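PDB 1Q42: MRNA TRANSPORT REGULATOR Mtr2 from Candida albicans, which affects the transport of mRNA from the nucleus to the cytoplasm and interacts with Mex67. Local coordinates for residues 31-36 against 168-173. Numbering follows the deposited sequence.
Sequences PFLKRF and VNLVVD
Phe32 O accepts the helix hydrogen bond from Phe36 N at 3.0 Å. The two phenylalanines lie about one helical turn apart, and both side chains point toward strand residues 168-173. Each has CG anti to its own backbone N (chi1 160° for Phe32, 171° for Phe36), which sends the rings off the helix toward the sheet. Phe32 comes from the opposite direction to Leu170 and Val172, and both meet its ring obliquely. Its CE2 lies 3.9 Å from Leu170 CD1. Its CZ lies 3.9 Å from Val172 CG1, and Val172 CG2 is 4.0 Å from that same CZ. Both valine methyls therefore touch the end of the ring. Leu170 divides its branches. CD1 also touches Leu33 CD2 at 4.1 Å, the two leucines passing alongside each other. CD2 turns to Phe36 CZ, a looser approach of 4.4 Å. Ile182 packs against Phe32 and Val172, while Leu33 also touches Phe123 and Leu105. The axes of segments 31-36 and 168-173 come within 12.4 Å, at 113° between their directions. The contact joins helix 29-40 to the curved sheet, as in the NTF2 fold. All five touching residues are buried. Without a hydrogen bond between these two segments, their contact is purely apolar, and Arg35 adds a polar link from the helix to Val176 O beyond the strand.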
loop_
_atom_site.group_PDB
_atom_site.type_symbol
_atom_site.label_atom_id
_atom_site.label_comp_id
_atom_site.label_asym_id
_atom_site.label_seq_id
_atom_site.Cartn_x
_atom_site.Cartn_y
_atom_site.Cartn_z
ATOM N N PRO A 31 13.560 -2.369 -5.292
ATOM C CA PRO A 31 13.573 -2.001 -3.869
ATOM C C PRO A 31 12.462 -1.022 -3.489
ATOM O O PRO A 31 11.894 -1.183 -2.412
ATOM C CB PRO A 31 14.957 -1.362 -3.659
ATOM C CG PRO A 31 15.751 -1.666 -4.863
ATOM C CD PRO A 31 14.833 -2.045 -5.961
ATOM N N PHE A 32 12.154 -0.047 -4.351
ATOM C CA PHE A 32 11.066 0.897 -4.080
ATOM C C PHE A 32 9.725 0.186 -3.957
ATOM O O PHE A 32 8.969 0.460 -3.030
ATOM C CB PHE A 32 10.967 1.973 -5.165
ATOM C CG PHE A 32 9.622 2.660 -5.214
ATOM C CD1 PHE A 32 9.209 3.480 -4.167
ATOM C CD2 PHE A 32 8.774 2.489 -6.300
ATOM C CE1 PHE A 32 7.962 4.122 -4.203
ATOM C CE2 PHE A 32 7.530 3.131 -6.338
ATOM C CZ PHE A 32 7.132 3.941 -5.284
ATOM N N LEU A 33 9.439 -0.723 -4.882
ATOM C CA LEU A 33 8.170 -1.469 -4.851
ATOM C C LEU A 33 8.062 -2.340 -3.614
ATOM O O LEU A 33 6.994 -2.440 -3.011
ATOM C CB LEU A 33 7.989 -2.320 -6.112
ATOM C CG LEU A 33 7.840 -1.550 -7.419
ATOM C CD1 LEU A 33 7.705 -2.514 -8.602
ATOM C CD2 LEU A 33 6.650 -0.573 -7.391
ATOM N N LYS A 34 9.166 -2.969 -3.231
ATOM C CA LYS A 34 9.173 -3.813 -2.041
ATOM C C LYS A 34 8.932 -2.995 -0.775
ATOM O O LYS A 34 8.201 -3.432 0.114
ATOM C CB LYS A 34 10.457 -4.636 -1.977
ATOM C CG LYS A 34 10.455 -5.721 -3.032
ATOM C CD LYS A 34 11.757 -6.488 -3.101
ATOM C CE LYS A 34 11.522 -7.855 -3.729
ATOM N NZ LYS A 34 12.779 -8.503 -4.172
ATOM N N ARG A 35 9.490 -1.795 -0.718
ATOM C CA ARG A 35 9.260 -0.890 0.402
ATOM C C ARG A 35 7.794 -0.433 0.473
ATOM O O ARG A 35 7.198 -0.379 1.548
ATOM C CB ARG A 35 10.161 0.338 0.303
ATOM C CG ARG A 35 11.552 0.123 0.816
ATOM C CD ARG A 35 12.328 1.416 0.965
ATOM N NE ARG A 35 12.776 1.925 -0.330
ATOM C CZ ARG A 35 12.352 3.039 -0.923
ATOM N NH1 ARG A 35 11.423 3.823 -0.370
ATOM N NH2 ARG A 35 12.865 3.372 -2.103
ATOM N N PHE A 36 7.228 -0.102 -0.680
ATOM C CA PHE A 36 5.811 0.274 -0.774
ATOM C C PHE A 36 4.910 -0.857 -0.257
ATOM O O PHE A 36 4.066 -0.656 0.609
ATOM C CB PHE A 36 5.476 0.640 -2.215
ATOM C CG PHE A 36 4.022 0.820 -2.459
ATOM C CD1 PHE A 36 3.357 1.925 -1.954
ATOM C CD2 PHE A 36 3.308 -0.135 -3.153
ATOM C CE1 PHE A 36 2.002 2.078 -2.169
ATOM C CE2 PHE A 36 1.948 0.021 -3.369
ATOM C CZ PHE A 36 1.306 1.121 -2.875
ATOM N N VAL A 168 -1.259 -3.338 -9.753
ATOM C CA VAL A 168 -1.143 -1.987 -9.256
ATOM C C VAL A 168 -0.483 -1.137 -10.339
ATOM O O VAL A 168 0.495 -1.562 -10.951
ATOM C CB VAL A 168 -0.281 -1.930 -7.975
ATOM C CG1 VAL A 168 -0.138 -0.502 -7.499
ATOM C CG2 VAL A 168 -0.866 -2.780 -6.887
ATOM N N ASN A 169 -1.042 0.047 -10.571
ATOM C CA ASN A 169 -0.453 1.044 -11.439
ATOM C C ASN A 169 -0.128 2.286 -10.604
ATOM O O ASN A 169 -0.979 2.812 -9.930
ATOM C CB ASN A 169 -1.419 1.424 -12.568
ATOM C CG ASN A 169 -1.631 0.303 -13.557
ATOM O OD1 ASN A 169 -0.684 -0.198 -14.152
ATOM N ND2 ASN A 169 -2.876 -0.096 -13.734
ATOM N N LEU A 170 1.126 2.719 -10.639
ATOM C CA LEU A 170 1.572 3.907 -9.915
ATOM C C LEU A 170 2.122 4.933 -10.911
ATOM O O LEU A 170 2.723 4.558 -11.920
ATOM C CB LEU A 170 2.713 3.531 -8.959
ATOM C CG LEU A 170 2.490 2.507 -7.842
ATOM C CD1 LEU A 170 3.788 2.382 -6.988
ATOM C CD2 LEU A 170 1.305 2.804 -6.985
ATOM N N VAL A 171 1.910 6.209 -10.643
ATOM C CA VAL A 171 2.667 7.272 -11.284
ATOM C C VAL A 171 3.452 7.941 -10.149
ATOM O O VAL A 171 2.858 8.430 -9.189
ATOM C CB VAL A 171 1.768 8.270 -12.012
ATOM C CG1 VAL A 171 2.621 9.314 -12.725
ATOM C CG2 VAL A 171 0.858 7.548 -13.011
ATOM N N VAL A 172 4.779 7.919 -10.246
ATOM C CA VAL A 172 5.660 8.271 -9.136
ATOM C C VAL A 172 6.692 9.287 -9.584
ATOM O O VAL A 172 7.160 9.228 -10.707
ATOM C CB VAL A 172 6.425 7.019 -8.607
ATOM C CG1 VAL A 172 7.137 7.334 -7.292
ATOM C CG2 VAL A 172 5.488 5.830 -8.439
ATOM N N ASP A 173 7.054 10.215 -8.705
ATOM C CA ASP A 173 8.126 11.171 -9.002
ATOM C C ASP A 173 9.433 10.421 -9.265
ATOM O O ASP A 173 9.679 9.378 -8.662
ATOM C CB ASP A 173 8.324 12.140 -7.825
ATOM C CG ASP A 173 7.257 13.221 -7.750
ATOM O OD1 ASP A 173 6.367 13.276 -8.623
ATOM O OD2 ASP A 173 7.237 14.073 -6.832
#